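Local coordinates for protein JSC1_58120g3 ([Leptolyngbya] sp. JSC-1, PDB 6XHH) that probably senses far-red light as a cyanobacteriochrome GAF domain that carries a covalently attached verdin-type bilin chromophore, probably as the input module of a signalling protein, at residues E19-T24 and D168-A173; D91-E96 and C116-L121; S128-A133 and Q161-V166. One frame throughout, in Å; residues are numbered along the deposited sequence.

Overall arrangement
All three contacts belong to one GAF domain, and they follow it from its helical side, through the sheet, to the bilin. Contact 1 (19-24 with 168-173) joins two antiparallel helices and is buried, with aliphatic and aromatic carbon alone meeting across it. Contact 3 (128-133 with 161-166), centred about 5 Å from the middle of the chain, is the most central of the three; it shares helix 157-178 with contact 1 and lays that helix on the sheet. Contact 2 (91-96 with 116-121) is only partly buried, about 28 Å from contact 1 between centres, and is apolar between its segments, with polar and covalent bonds going to the bilin. Contacts 2 and 3 both touch the chromophore.

Contact 1: E19-T24 and D168-A173; sequences ESIFST and DQLGVA
Phe22 and Leu170 meet where segments 19-24 and 168-173 run nearly antiparallel (172°), their axes 10.7 Å apart at closest approach. The Leu170 methyl CD2 does the touching: it sits 3.7 Å from Phe22 CD1 and nearly as close to CE1, so one methyl rests obliquely against the CD1-CE1 bond of the ring. Neither CB is aimed at the opposite helix; each side chain swings inward beyond it, with CG lying opposite the carbonyl carbon about the first bond (chi1 -78° in Phe22, -76° in Leu170).

Ile21 comes in more directly, its CB directed at helix 157-178, and its branches divide the work. CD1, at the end of an extended chain, reaches to 3.9 Å from Ala173 CB, while the branch methyl CG2 lies 4.1 Å from the same Ala173 CB and 4.2 Å from Leu170 CD2. Ala173 suits this place because its single methyl meets both branches of the isoleucine without pushing the helices apart.

Within segment 19-24, Thr24 OG1 donates to Ser20 O at 2.9 Å, a carbonyl that also takes Thr24 N from the opposite face of its plane.

Beyond the pair, Phe22 continues onto Ile52 and Thr53 of strand 49-56, and Ile21 onto Ile12 of helix 2-13. The contact thus joins helix 18-33, near the start of the GAF domain, to the C-terminal helix 157-178 in the helical layer beside the sheet. With carbon alone meeting across the interface, cohesion rests on shape and burial of apolar surface, with no directional bond between the segments to fix their relative rotation.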
loop_
_atom_site.group_PDB
_atom_site.type_symbol
_atom_site.label_atom_id
_atom_site.label_comp_id
_atom_site.label_asym_id
_atom_site.label_seq_id
_atom_site.Cartn_x
_atom_site.Cartn_y
_atom_site.Cartn_z
ATOM N N GLU A 19 -16.897 4.661 -0.056
ATOM C CA GLU A 19 -16.031 5.798 0.236
ATOM C C GLU A 19 -15.720 5.890 1.727
ATOM O O GLU A 19 -14.576 6.172 2.109
ATOM C CB GLU A 19 -16.671 7.092 -0.263
ATOM C CG GLU A 19 -15.874 8.330 0.078
ATOM C CD GLU A 19 -16.551 9.612 -0.382
ATOM O OE1 GLU A 19 -17.640 9.528 -0.986
ATOM O OE2 GLU A 19 -15.991 10.701 -0.136
ATOM N N SER A 20 -16.719 5.649 2.584
ATOM C CA SER A 20 -16.470 5.629 4.023
ATOM C C SER A 20 -15.535 4.486 4.400
ATOM O O SER A 20 -14.684 4.638 5.284
ATOM C CB SER A 20 -17.791 5.509 4.786
ATOM O OG SER A 20 -18.576 6.682 4.633
ATOM N N ILE A 21 -15.697 3.325 3.753
ATOM C CA ILE A 21 -14.816 2.183 4.009
ATOM C C ILE A 21 -13.369 2.546 3.695
ATOM O O ILE A 21 -12.454 2.261 4.482
ATOM C CB ILE A 21 -15.275 0.967 3.190
ATOM C CG1 ILE A 21 -16.633 0.485 3.705
ATOM C CG2 ILE A 21 -14.242 -0.149 3.248
ATOM C CD1 ILE A 21 -17.154 -0.764 3.024
ATOM N N PHE A 22 -13.145 3.175 2.538
ATOM C CA PHE A 22 -11.796 3.597 2.157
ATOM C C PHE A 22 -11.212 4.569 3.171
ATOM O O PHE A 22 -10.056 4.434 3.585
ATOM C CB PHE A 22 -11.816 4.245 0.776
ATOM C CG PHE A 22 -11.899 3.268 -0.354
ATOM C CD1 PHE A 22 -12.175 1.928 -0.125
ATOM C CD2 PHE A 22 -11.710 3.701 -1.657
ATOM C CE1 PHE A 22 -12.248 1.040 -1.184
ATOM C CE2 PHE A 22 -11.768 2.821 -2.710
ATOM C CZ PHE A 22 -12.055 1.494 -2.480
ATOM N N SER A 23 -11.992 5.576 3.568
ATOM C CA SER A 23 -11.467 6.590 4.476
ATOM C C SER A 23 -11.169 6.001 5.846
ATOM O O SER A 23 -10.108 6.254 6.428
ATOM C CB SER A 23 -12.465 7.742 4.599
ATOM O OG SER A 23 -12.535 8.471 3.389
ATOM N N THR A 24 -12.101 5.208 6.378
ATOM C CA THR A 24 -11.869 4.540 7.652
ATOM C C THR A 24 -10.645 3.637 7.592
ATOM O O THR A 24 -9.859 3.583 8.546
ATOM C CB THR A 24 -13.109 3.729 8.028
ATOM O OG1 THR A 24 -14.222 4.620 8.143
ATOM C CG2 THR A 24 -12.908 3.003 9.337
ATOM N N ASP A 168 -7.051 -7.305 1.637
ATOM C CA ASP A 168 -8.063 -8.327 1.386
ATOM C C ASP A 168 -9.458 -7.813 1.727
ATOM O O ASP A 168 -10.404 -7.981 0.950
ATOM C CB ASP A 168 -7.748 -9.580 2.203
ATOM C CG ASP A 168 -6.596 -10.391 1.630
ATOM O OD1 ASP A 168 -6.206 -10.159 0.467
ATOM O OD2 ASP A 168 -6.100 -11.275 2.362
ATOM N N GLN A 169 -9.603 -7.196 2.904
ATOM C CA GLN A 169 -10.897 -6.661 3.319
ATOM C C GLN A 169 -11.375 -5.566 2.373
ATOM O O GLN A 169 -12.551 -5.526 1.999
ATOM C CB GLN A 169 -10.797 -6.130 4.748
ATOM C CG GLN A 169 -10.563 -7.204 5.782
ATOM C CD GLN A 169 -11.518 -8.371 5.612
ATOM O OE1 GLN A 169 -12.728 -8.212 5.739
ATOM N NE2 GLN A 169 -10.976 -9.541 5.291
ATOM N N LEU A 170 -10.472 -4.671 1.975
ATOM C CA LEU A 170 -10.805 -3.672 0.968
ATOM C C LEU A 170 -11.293 -4.333 -0.308
ATOM O O LEU A 170 -12.307 -3.924 -0.883
ATOM C CB LEU A 170 -9.587 -2.795 0.679
ATOM C CG LEU A 170 -9.222 -1.728 1.703
ATOM C CD1 LEU A 170 -7.907 -1.086 1.290
ATOM C CD2 LEU A 170 -10.326 -0.680 1.807
ATOM N N GLY A 171 -10.578 -5.365 -0.767
ATOM C CA GLY A 171 -10.971 -6.037 -1.996
ATOM C C GLY A 171 -12.348 -6.661 -1.908
ATOM O O GLY A 171 -13.129 -6.589 -2.857
ATOM N N VAL A 172 -12.657 -7.281 -0.768
ATOM C CA VAL A 172 -13.986 -7.850 -0.550
ATOM C C VAL A 172 -15.046 -6.751 -0.577
ATOM O O VAL A 172 -16.125 -6.918 -1.159
ATOM C CB VAL A 172 -14.007 -8.635 0.773
ATOM C CG1 VAL A 172 -15.409 -9.099 1.090
ATOM C CG2 VAL A 172 -13.066 -9.830 0.687
ATOM N N ALA A 173 -14.747 -5.602 0.033
ATOM C CA ALA A 173 -15.684 -4.486 0.006
ATOM C C ALA A 173 -15.887 -3.959 -1.412
ATOM O O ALA A 173 -17.013 -3.624 -1.803
ATOM C CB ALA A 173 -15.195 -3.376 0.935
#

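Contact 2: D91-E96 and C116-L121. With M1V (mesobiliverdin IX(alpha)), chain C.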
loop_
_atom_site.group_PDB
_atom_site.type_symbol
_atom_site.label_atom_id
_atom_site.label_comp_id
_atom_site.label_asym_id
_atom_site.label_seq_id
_atom_site.Cartn_x
_atom_site.Cartn_y
_atom_site.Cartn_z
ATOM N N ASP A 91 13.843 2.131 3.602
ATOM C CA ASP A 91 14.561 3.363 3.287
ATOM C C ASP A 91 14.709 3.388 1.769
ATOM O O ASP A 91 15.407 2.536 1.222
ATOM C CB ASP A 91 15.922 3.353 3.987
ATOM C CG ASP A 91 16.731 4.623 3.776
ATOM O OD1 ASP A 91 16.537 5.313 2.766
ATOM O OD2 ASP A 91 17.592 4.897 4.631
ATOM N N ILE A 92 14.063 4.341 1.087
ATOM C CA ILE A 92 14.074 4.336 -0.376
ATOM C C ILE A 92 15.479 4.466 -0.954
ATOM O O ILE A 92 15.690 4.172 -2.139
ATOM C CB ILE A 92 13.160 5.440 -0.962
ATOM C CG1 ILE A 92 13.693 6.845 -0.652
ATOM C CG2 ILE A 92 11.709 5.235 -0.520
ATOM C CD1 ILE A 92 12.987 7.931 -1.486
ATOM N N TYR A 93 16.449 4.902 -0.160
ATOM C CA TYR A 93 17.811 5.040 -0.655
ATOM C C TYR A 93 18.649 3.798 -0.426
ATOM O O TYR A 93 19.786 3.743 -0.910
ATOM C CB TYR A 93 18.483 6.251 -0.007
ATOM C CG TYR A 93 17.710 7.523 -0.251
ATOM C CD1 TYR A 93 17.481 7.987 -1.545
ATOM C CD2 TYR A 93 17.174 8.244 0.802
ATOM C CE1 TYR A 93 16.763 9.155 -1.778
ATOM C CE2 TYR A 93 16.455 9.402 0.574
ATOM C CZ TYR A 93 16.252 9.846 -0.715
ATOM O OH TYR A 93 15.544 11.005 -0.933
ATOM N N LEU A 94 18.124 2.813 0.301
ATOM C CA LEU A 94 18.860 1.588 0.570
ATOM C C LEU A 94 18.251 0.355 -0.075
ATOM O O LEU A 94 18.996 -0.537 -0.479
ATOM C CB LEU A 94 18.988 1.358 2.083
ATOM C CG LEU A 94 19.761 2.449 2.833
ATOM C CD1 LEU A 94 19.802 2.164 4.318
ATOM C CD2 LEU A 94 21.176 2.564 2.289
ATOM N N GLY A 95 16.939 0.260 -0.192
ATOM C CA GLY A 95 16.347 -0.722 -1.078
ATOM C C GLY A 95 15.369 -1.645 -0.374
ATOM O O GLY A 95 15.064 -1.500 0.805
ATOM N N GLU A 96 14.879 -2.609 -1.144
ATOM C CA GLU A 96 13.760 -3.441 -0.721
ATOM C C GLU A 96 14.213 -4.646 0.098
ATOM O O GLU A 96 15.299 -5.197 -0.102
ATOM C CB GLU A 96 12.953 -3.920 -1.927
ATOM C CG GLU A 96 13.701 -4.889 -2.832
ATOM C CD GLU A 96 12.766 -5.705 -3.731
ATOM O OE1 GLU A 96 11.823 -6.334 -3.224
ATOM O OE2 GLU A 96 12.970 -5.702 -4.957
ATOM N N CYS A 116 14.981 6.316 -11.142
ATOM C CA CYS A 116 13.739 7.000 -11.519
ATOM C C CYS A 116 12.562 6.573 -10.651
ATOM O O CYS A 116 11.624 7.364 -10.450
ATOM C CB CYS A 116 13.408 6.798 -13.007
ATOM S SG CYS A 116 13.147 5.154 -13.662
ATOM N N HIS A 117 12.599 5.340 -10.127
ATOM C CA HIS A 117 11.646 4.922 -9.106
ATOM C C HIS A 117 11.834 5.739 -7.834
ATOM O O HIS A 117 10.870 6.299 -7.286
ATOM C CB HIS A 117 11.829 3.423 -8.852
ATOM C CG HIS A 117 10.807 2.811 -7.939
ATOM N ND1 HIS A 117 10.809 1.468 -7.638
ATOM C CD2 HIS A 117 9.759 3.345 -7.260
ATOM C CE1 HIS A 117 9.809 1.192 -6.816
ATOM N NE2 HIS A 117 9.152 2.312 -6.576
ATOM N N ILE A 118 13.088 5.871 -7.384
ATOM C CA ILE A 118 13.384 6.707 -6.220
ATOM C C ILE A 118 12.894 8.135 -6.444
ATOM O O ILE A 118 12.311 8.753 -5.551
ATOM C CB ILE A 118 14.890 6.671 -5.906
ATOM C CG1 ILE A 118 15.270 5.289 -5.376
ATOM C CG2 ILE A 118 15.242 7.722 -4.855
ATOM C CD1 ILE A 118 16.771 5.093 -5.250
ATOM N N GLU A 119 13.103 8.674 -7.647
ATOM C CA GLU A 119 12.707 10.057 -7.910
ATOM C C GLU A 119 11.187 10.212 -7.877
ATOM O O GLU A 119 10.656 11.213 -7.372
ATOM C CB GLU A 119 13.282 10.498 -9.259
ATOM C CG GLU A 119 13.005 11.947 -9.608
ATOM C CD GLU A 119 13.359 12.273 -11.048
ATOM O OE1 GLU A 119 12.852 13.288 -11.573
ATOM O OE2 GLU A 119 14.145 11.513 -11.657
ATOM N N ALA A 120 10.476 9.221 -8.411
ATOM C CA ALA A 120 9.017 9.202 -8.342
ATOM C C ALA A 120 8.530 9.207 -6.896
ATOM O O ALA A 120 7.616 9.960 -6.541
ATOM C CB ALA A 120 8.482 7.977 -9.085
ATOM N N LEU A 121 9.145 8.386 -6.047
ATOM C CA LEU A 121 8.802 8.371 -4.628
ATOM C C LEU A 121 9.078 9.719 -3.972
ATOM O O LEU A 121 8.242 10.238 -3.220
ATOM C CB LEU A 121 9.574 7.236 -3.934
ATOM C CG LEU A 121 9.060 5.827 -4.265
ATOM C CD1 LEU A 121 10.095 4.733 -3.986
ATOM C CD2 LEU A 121 7.787 5.567 -3.494
HETATM O OA M1V C . 7.525 6.399 -11.952
HETATM C C1A M1V C . 8.474 5.769 -12.395
HETATM N NA M1V C . 8.783 4.519 -12.026
HETATM C C2A M1V C . 9.388 6.232 -13.363
HETATM C CMA M1V C . 9.370 7.593 -14.020
HETATM C C3A M1V C . 10.311 5.217 -13.600
HETATM C CAA M1V C . 11.464 5.247 -14.531
HETATM C CBA M1V C . 11.354 4.184 -15.626
HETATM C C4A M1V C . 9.920 4.094 -12.720
HETATM C CHA M1V C . 10.569 2.890 -12.667
HETATM C C1B M1V C . 10.297 1.693 -11.865
HETATM C C2B M1V C . 11.148 0.559 -11.918
HETATM C CMB M1V C . 12.404 0.435 -12.747
HETATM C C3B M1V C . 10.632 -0.379 -11.076
HETATM C CAB M1V C . 11.209 -1.755 -10.797
HETATM C CBB M1V C . 11.845 -1.788 -9.396
HETATM C CGB M1V C . 13.090 -0.929 -9.356
HETATM O O2B M1V C . 14.109 -1.276 -10.003
HETATM O O1B M1V C . 13.133 0.128 -8.689
HETATM N NB M1V C . 9.290 1.431 -11.016
HETATM C C4B M1V C . 9.449 0.187 -10.515
HETATM C CHB M1V C . 8.654 -0.525 -9.604
HETATM C C1C M1V C . 7.589 -0.132 -8.780
HETATM C C2C M1V C . 7.136 -0.919 -7.712
HETATM C CAC M1V C . 7.665 -2.295 -7.369
HETATM C CBC M1V C . 6.910 -3.227 -8.358
HETATM C CGC M1V C . 7.534 -4.599 -8.573
HETATM O O2C M1V C . 8.567 -4.938 -7.953
HETATM O O1C M1V C . 7.028 -5.413 -9.387
HETATM C C3C M1V C . 6.079 -0.233 -7.117
HETATM C CMC M1V C . 5.298 -0.723 -5.929
HETATM N NC M1V C . 6.844 1.026 -8.819
HETATM C C4C M1V C . 5.917 0.986 -7.808
HETATM C CHC M1V C . 4.999 2.065 -7.658
HETATM C C1D M1V C . 4.114 2.354 -6.648
HETATM C C2D M1V C . 2.793 2.852 -6.822
HETATM C CMD M1V C . 2.113 3.097 -8.147
HETATM N ND M1V C . 4.370 2.282 -5.286
HETATM C C4D M1V C . 3.263 2.680 -4.625
HETATM O OD M1V C . 3.191 2.724 -3.397
HETATM C C3D M1V C . 2.260 3.038 -5.584
HETATM C CAD M1V C . 0.861 3.515 -5.286
HETATM C CBD M1V C . 0.910 4.957 -4.833
#
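The backbone of 91-96 makes a turn held by Asp91, whose O accepts from both Leu94 N and Gly95 N, and it approaches helix 115-123 most closely where the CA atoms of Ile92 and Ile118 stand 6.3 Å apart. Asp91 OD1 closes an Asx turn by taking Tyr93 N at 3.0 Å, from the anti side and 34° out of the carboxylate plane.

Ile92 contributes the most buried surface. Its CG2 meets Leu121 CD1 at 3.9 Å, the two side chains lying alongside, pointing opposite ways, while its CD1 lies 4.1 Å from Ile118 CG2, the two chains meeting at a slant. Ile118 also lays CD1 against the carbonyl Ile92 O, and its CG2 comes 3.7 Å from Tyr93 CE1, at a slant to the ring. Over the centre of that ring stands Ile92 CG1, and Tyr93 OH is hydrogen-bonded to Glu122 OE2, so an aromatic with a polar end fits this exposed edge.

The same helix turns other residues to the bilin. Cys116 SG is bonded covalently to CAA of the bilin at 1.9 Å. His117, with CG opposite the backbone N (chi1 -173°), turns one ring face to the bilin nitrogen NC, which stands 3.4 Å above the ring plane, offset toward its rim; ND1 donates to O1B of the bilin propionate at 2.9 Å.

Branched aliphatics thus fasten one side of the helix to the turn, as the neighbouring residues hold the chromophore by a thioether and a directed N-H bond, with the imidazole face packed against it.

Contact 3: S128-A133 and Q161-V166; sequences SCAVVA and QLLMRV. With M1V (mesobiliverdin IX(alpha)), chain C.
Val132 and Leu163 bury the most surface here, with Met164 and Ala130 completing the patch where strand 128-136 faces helix 157-178. The axes of segments 128-133 and 161-166 come within 7.9 Å and cross at -38°. Val132 points its CB at the helix and uses both methyls. CG1, opposite the carbonyl carbon (chi1 -57°), meets Met164 CG at 3.5 Å and lies 4.1 Å from Leu163 CB, so it rests between two successive helix residues. CG2 instead lies over the helix backbone, 3.6 Å from Leu163 O. A beta-branched residue fits well: it is at home in a strand, and its two methyls meet side chain and main chain of the helix together.

Leu163, also directed at the sheet, stretches past Val132 to the preceding inward-facing residue. Its CD1 touches Ala130 CB at 3.7 Å; the small alanine leaves room for the leucine tip, whereas Val132 reaches up to the helix from its own side. Met164 approaches with its flank, offering CG rather than SD to the valine.

Val131, between the two inward residues, has its CB turned to the other face of the sheet, where its CG2 comes 3.2 Å from the ring D carbonyl oxygen OD of the bilin. One face of the strand therefore packs on the helix while the other lines the chromophore pocket. Strand 128-136 is itself bracketed by antiparallel strands 139-148 and 87-89, and Leu163 also touches Val29 and Phe33 of helix 18-33, which places the contact at the junction of the central sheet and the helical layer.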
loop_
_atom_site.group_PDB
_atom_site.type_symbol
_atom_site.label_atom_id
_atom_site.label_comp_id
_atom_site.label_asym_id
_atom_site.label_seq_id
_atom_site.Cartn_x
_atom_site.Cartn_y
_atom_site.Cartn_z
ATOM N N SER A 128 9.911 5.933 2.781
ATOM C CA SER A 128 9.793 4.554 3.231
ATOM C C SER A 128 8.426 4.065 2.772
ATOM O O SER A 128 7.461 4.818 2.855
ATOM C CB SER A 128 9.928 4.494 4.757
ATOM O OG SER A 128 9.601 3.214 5.280
ATOM N N CYS A 129 8.335 2.834 2.262
ATOM C CA CYS A 129 7.026 2.401 1.778
ATOM C C CYS A 129 6.849 0.901 1.950
ATOM O O CYS A 129 7.769 0.124 1.682
ATOM C CB CYS A 129 6.797 2.747 0.293
ATOM S SG CYS A 129 8.072 2.112 -0.864
ATOM N N ALA A 130 5.646 0.510 2.373
ATOM C CA ALA A 130 5.203 -0.881 2.360
ATOM C C ALA A 130 3.936 -0.916 1.519
ATOM O O ALA A 130 2.975 -0.211 1.835
ATOM C CB ALA A 130 4.950 -1.416 3.776
ATOM N N VAL A 131 3.953 -1.679 0.425
ATOM C CA VAL A 131 2.941 -1.593 -0.625
ATOM C C VAL A 131 2.405 -2.992 -0.910
ATOM O O VAL A 131 3.185 -3.931 -1.121
ATOM C CB VAL A 131 3.498 -0.953 -1.916
ATOM C CG1 VAL A 131 2.361 -0.653 -2.916
ATOM C CG2 VAL A 131 4.284 0.333 -1.598
ATOM N N VAL A 132 1.079 -3.147 -0.893
ATOM C CA VAL A 132 0.476 -4.461 -1.110
ATOM C C VAL A 132 -0.692 -4.351 -2.078
ATOM O O VAL A 132 -1.312 -3.294 -2.239
ATOM C CB VAL A 132 -0.018 -5.115 0.192
ATOM C CG1 VAL A 132 1.115 -5.235 1.209
ATOM C CG2 VAL A 132 -1.216 -4.343 0.755
ATOM N N ALA A 133 -1.002 -5.478 -2.706
ATOM C CA ALA A 133 -2.030 -5.534 -3.730
ATOM C C ALA A 133 -3.426 -5.531 -3.114
ATOM O O ALA A 133 -3.677 -6.174 -2.086
ATOM C CB ALA A 133 -1.842 -6.788 -4.586
ATOM N N GLN A 161 2.064 -8.556 6.694
ATOM C CA GLN A 161 0.943 -9.486 6.685
ATOM C C GLN A 161 -0.357 -8.786 7.058
ATOM O O GLN A 161 -1.389 -8.994 6.403
ATOM C CB GLN A 161 1.237 -10.662 7.621
ATOM C CG GLN A 161 2.096 -11.722 6.957
ATOM C CD GLN A 161 3.183 -12.303 7.850
ATOM O OE1 GLN A 161 3.104 -12.244 9.077
ATOM N NE2 GLN A 161 4.211 -12.869 7.225
ATOM N N LEU A 162 -0.327 -7.927 8.083
ATOM C CA LEU A 162 -1.516 -7.158 8.432
ATOM C C LEU A 162 -1.989 -6.337 7.243
ATOM O O LEU A 162 -3.182 -6.313 6.916
ATOM C CB LEU A 162 -1.227 -6.260 9.641
ATOM C CG LEU A 162 -2.322 -5.384 10.281
ATOM C CD1 LEU A 162 -2.582 -4.098 9.508
ATOM C CD2 LEU A 162 -3.607 -6.138 10.465
ATOM N N LEU A 163 -1.061 -5.630 6.591
ATOM C CA LEU A 163 -1.442 -4.787 5.464
ATOM C C LEU A 163 -2.121 -5.595 4.377
ATOM O O LEU A 163 -3.094 -5.139 3.769
ATOM C CB LEU A 163 -0.207 -4.088 4.891
ATOM C CG LEU A 163 0.236 -2.732 5.437
ATOM C CD1 LEU A 163 1.479 -2.245 4.698
ATOM C CD2 LEU A 163 -0.870 -1.675 5.339
ATOM N N MET A 164 -1.608 -6.802 4.111
ATOM C CA MET A 164 -2.196 -7.651 3.090
ATOM C C MET A 164 -3.589 -8.119 3.486
ATOM O O MET A 164 -4.465 -8.228 2.624
ATOM C CB MET A 164 -1.276 -8.844 2.812
ATOM C CG MET A 164 0.085 -8.434 2.217
ATOM S SD MET A 164 1.272 -9.777 1.974
ATOM C CE MET A 164 0.431 -10.771 0.755
ATOM N N ARG A 165 -3.825 -8.368 4.779
ATOM C CA ARG A 165 -5.162 -8.764 5.219
ATOM C C ARG A 165 -6.134 -7.599 5.137
ATOM O O ARG A 165 -7.306 -7.786 4.801
ATOM C CB ARG A 165 -5.125 -9.305 6.648
ATOM C CG ARG A 165 -4.299 -10.569 6.830
ATOM C CD ARG A 165 -4.842 -11.731 6.026
ATOM N NE ARG A 165 -4.366 -11.728 4.642
ATOM C CZ ARG A 165 -3.105 -11.945 4.279
ATOM N NH1 ARG A 165 -2.174 -12.177 5.194
ATOM N NH2 ARG A 165 -2.773 -11.928 2.995
ATOM N N VAL A 166 -5.666 -6.393 5.461
ATOM C CA VAL A 166 -6.507 -5.209 5.307
ATOM C C VAL A 166 -6.858 -4.997 3.839
ATOM O O VAL A 166 -8.009 -4.703 3.492
ATOM C CB VAL A 166 -5.806 -3.986 5.912
ATOM C CG1 VAL A 166 -6.594 -2.724 5.603
ATOM C CG2 VAL A 166 -5.661 -4.161 7.426
HETATM O OA M1V C . 7.525 6.399 -11.952
HETATM C C1A M1V C . 8.474 5.769 -12.395
HETATM N NA M1V C . 8.783 4.519 -12.026
HETATM C C2A M1V C . 9.388 6.232 -13.363
HETATM C CMA M1V C . 9.370 7.593 -14.020
HETATM C C3A M1V C . 10.311 5.217 -13.600
HETATM C CAA M1V C . 11.464 5.247 -14.531
HETATM C CBA M1V C . 11.354 4.184 -15.626
HETATM C C4A M1V C . 9.920 4.094 -12.720
HETATM C CHA M1V C . 10.569 2.890 -12.667
HETATM C C1B M1V C . 10.297 1.693 -11.865
HETATM C C2B M1V C . 11.148 0.559 -11.918
HETATM C CMB M1V C . 12.404 0.435 -12.747
HETATM C C3B M1V C . 10.632 -0.379 -11.076
HETATM C CAB M1V C . 11.209 -1.755 -10.797
HETATM C CBB M1V C . 11.845 -1.788 -9.396
HETATM C CGB M1V C . 13.090 -0.929 -9.356
HETATM O O2B M1V C . 14.109 -1.276 -10.003
HETATM O O1B M1V C . 13.133 0.128 -8.689
HETATM N NB M1V C . 9.290 1.431 -11.016
HETATM C C4B M1V C . 9.449 0.187 -10.515
HETATM C CHB M1V C . 8.654 -0.525 -9.604
HETATM C C1C M1V C . 7.589 -0.132 -8.780
HETATM C C2C M1V C . 7.136 -0.919 -7.712
HETATM C CAC M1V C . 7.665 -2.295 -7.369
HETATM C CBC M1V C . 6.910 -3.227 -8.358
HETATM C CGC M1V C . 7.534 -4.599 -8.573
HETATM O O2C M1V C . 8.567 -4.938 -7.953
HETATM O O1C M1V C . 7.028 -5.413 -9.387
HETATM C C3C M1V C . 6.079 -0.233 -7.117
HETATM C CMC M1V C . 5.298 -0.723 -5.929
HETATM N NC M1V C . 6.844 1.026 -8.819
HETATM C C4C M1V C . 5.917 0.986 -7.808
HETATM C CHC M1V C . 4.999 2.065 -7.658
HETATM C C1D M1V C . 4.114 2.354 -6.648
HETATM C C2D M1V C . 2.793 2.852 -6.822
HETATM C CMD M1V C . 2.113 3.097 -8.147
HETATM N ND M1V C . 4.370 2.282 -5.286
HETATM C C4D M1V C . 3.263 2.680 -4.625
HETATM O OD M1V C . 3.191 2.724 -3.397
HETATM C C3D M1V C . 2.260 3.038 -5.584
HETATM C CAD M1V C . 0.861 3.515 -5.286
HETATM C CBD M1V C . 0.910 4.957 -4.833
#